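Probable thiosulfate sulfurtransferase (Thermus thermophilus, PDB 2EG4) binds a zinc ion and probably transfers sulfur from thiosulfate to acceptors such as cyanide, as expected for a two-domain rhodanese-like protein. Local coordinates at residues Met1-Glu5 against Val89-Thr93. Coordinates in Å, arbitrary orientation, origin at the centre of the assembly. Residue numbers count along the deposited sequence, not the author numbering.
Sequences MNLPE and VQLWT
One face of a sheet's outermost strand can be covered by a side-chain-mediated contact, as residues 1-5 and 89-93 illustrate. The chain start is extended (psi 133-163° through M1-E5) and runs antiparallel to strand 89-92, with M1 opposite W92 (CA-CA 7.4 Å) and L3 opposite Q90 (8.5 Å), too far for backbone pairing. Polar contacts bridge the gap. Q90, with chi1 and chi2 both t, reaches out so that NE2 donates to N2 O at 3.0 Å and weakly to M1 SD at 3.2 Å, although a close approach in the model makes the NE2 position less certain; P4 CD packs against Q90 OE1 at 3.4 Å. One water accepts from M1 N (3.0 Å) and W92 NE1 (3.1 Å). Apolar contacts centre on one face of the W92 indole (chi1 t): L3 (m,t) brings CD2 3.8 Å from the six-membered-ring centroid, a CH-pi contact, while M1 (chi1 and chi2 t) places CE 3.4 Å from W92 CG and SD obliquely 4.7 Å from the five-membered-ring centroid, a Met-aromatic contact. Helix 73-84 takes L91 on the opposite face. The N-terminal arm thus packs over the Q90-W92 face of the parallel alpha/beta sheet in the first rhodanese-like domain.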
loop_
_atom_site.group_PDB
_atom_site.type_symbol
_atom_site.label_atom_id
_atom_site.label_comp_id
_atom_site.label_asym_id
_atom_site.label_seq_id
_atom_site.Cartn_x
_atom_site.Cartn_y
_atom_site.Cartn_z
ATOM N N MET A 1 17.947 -4.608 -10.763
ATOM C CA MET A 1 17.506 -5.315 -9.529
ATOM C C MET A 1 17.432 -6.826 -9.724
ATOM O O MET A 1 16.864 -7.309 -10.711
ATOM C CB MET A 1 16.132 -4.806 -9.094
ATOM C CG MET A 1 15.561 -5.529 -7.882
ATOM S SD MET A 1 13.874 -5.008 -7.506
ATOM C CE MET A 1 12.952 -6.331 -8.270
ATOM N N ASN A 2 17.996 -7.561 -8.768
ATOM C CA ASN A 2 17.988 -9.019 -8.798
ATOM C C ASN A 2 16.645 -9.515 -8.319
ATOM O O ASN A 2 15.990 -8.853 -7.517
ATOM C CB ASN A 2 19.079 -9.579 -7.893
ATOM C CG ASN A 2 20.467 -9.366 -8.454
ATOM O OD1 ASN A 2 21.392 -9.001 -7.729
ATOM N ND2 ASN A 2 20.623 -9.603 -9.751
ATOM N N LEU A 3 16.252 -10.689 -8.796
ATOM C CA LEU A 3 14.973 -11.283 -8.449
ATOM C C LEU A 3 15.135 -12.505 -7.570
ATOM O O LEU A 3 16.105 -13.265 -7.707
ATOM C CB LEU A 3 14.243 -11.721 -9.713
ATOM C CG LEU A 3 13.963 -10.665 -10.782
ATOM C CD1 LEU A 3 13.481 -11.341 -12.069
ATOM C CD2 LEU A 3 12.898 -9.705 -10.245
ATOM N N PRO A 4 14.188 -12.716 -6.642
ATOM C CA PRO A 4 14.282 -13.894 -5.780
ATOM C C PRO A 4 13.900 -15.135 -6.602
ATOM O O PRO A 4 13.276 -15.027 -7.651
ATOM C CB PRO A 4 13.267 -13.593 -4.678
ATOM C CG PRO A 4 12.207 -12.786 -5.410
ATOM C CD PRO A 4 13.068 -11.842 -6.233
ATOM N N GLU A 5 14.249 -16.321 -6.120
ATOM C CA GLU A 5 13.937 -17.541 -6.860
ATOM C C GLU A 5 12.480 -17.979 -6.869
ATOM O O GLU A 5 11.768 -17.845 -5.867
ATOM C CB GLU A 5 14.770 -18.712 -6.328
ATOM C CG GLU A 5 16.241 -18.443 -6.347
ATOM C CD GLU A 5 16.707 -18.010 -7.728
ATOM O OE1 GLU A 5 16.550 -18.811 -8.671
ATOM O OE2 GLU A 5 17.212 -16.868 -7.842
ATOM N N VAL A 89 7.050 -10.057 -0.286
ATOM C CA VAL A 89 6.919 -9.270 -1.510
ATOM C C VAL A 89 8.098 -8.386 -1.822
ATOM O O VAL A 89 8.841 -7.959 -0.924
ATOM C CB VAL A 89 5.644 -8.361 -1.456
ATOM C CG1 VAL A 89 4.415 -9.223 -1.289
ATOM C CG2 VAL A 89 5.739 -7.370 -0.298
ATOM N N GLN A 90 8.273 -8.108 -3.111
ATOM C CA GLN A 90 9.339 -7.234 -3.563
ATOM C C GLN A 90 8.768 -6.359 -4.672
ATOM O O GLN A 90 7.964 -6.833 -5.465
ATOM C CB GLN A 90 10.505 -8.062 -4.106
ATOM C CG GLN A 90 11.698 -7.255 -4.550
ATOM C CD GLN A 90 12.871 -8.154 -4.902
ATOM O OE1 GLN A 90 13.129 -9.145 -4.213
ATOM N NE2 GLN A 90 13.587 -7.814 -5.968
ATOM N N LEU A 91 9.182 -5.096 -4.704
ATOM C CA LEU A 91 8.741 -4.142 -5.719
ATOM C C LEU A 91 9.807 -4.088 -6.824
ATOM O O LEU A 91 11.005 -4.132 -6.540
ATOM C CB LEU A 91 8.598 -2.745 -5.113
ATOM C CG LEU A 91 7.607 -2.532 -3.964
ATOM C CD1 LEU A 91 7.784 -1.124 -3.407
ATOM C CD2 LEU A 91 6.194 -2.740 -4.462
ATOM N N TRP A 92 9.363 -3.936 -8.069
ATOM C CA TRP A 92 10.272 -3.859 -9.213
ATOM C C TRP A 92 9.706 -2.728 -10.073
ATOM O O TRP A 92 8.686 -2.899 -10.732
ATOM C CB TRP A 92 10.232 -5.196 -9.939
ATOM C CG TRP A 92 11.255 -5.352 -11.017
ATOM C CD1 TRP A 92 12.313 -4.537 -11.266
ATOM C CD2 TRP A 92 11.338 -6.430 -11.952
ATOM N NE1 TRP A 92 13.064 -5.046 -12.309
ATOM C CE2 TRP A 92 12.487 -6.206 -12.746
ATOM C CE3 TRP A 92 10.557 -7.565 -12.196
ATOM C CZ2 TRP A 92 12.874 -7.077 -13.771
ATOM C CZ3 TRP A 92 10.941 -8.443 -13.218
ATOM C CH2 TRP A 92 12.092 -8.187 -13.992
ATOM N N THR A 93 10.379 -1.582 -10.067
ATOM C CA THR A 93 9.890 -0.391 -10.759
ATOM C C THR A 93 10.544 -0.035 -12.083
ATOM O O THR A 93 10.085 0.847 -12.785
ATOM C CB THR A 93 10.000 0.853 -9.849
ATOM O OG1 THR A 93 11.378 1.061 -9.500
ATOM C CG2 THR A 93 9.173 0.671 -8.567
HETATM O O HOH W 1 16.066 -4.672 -13.037
#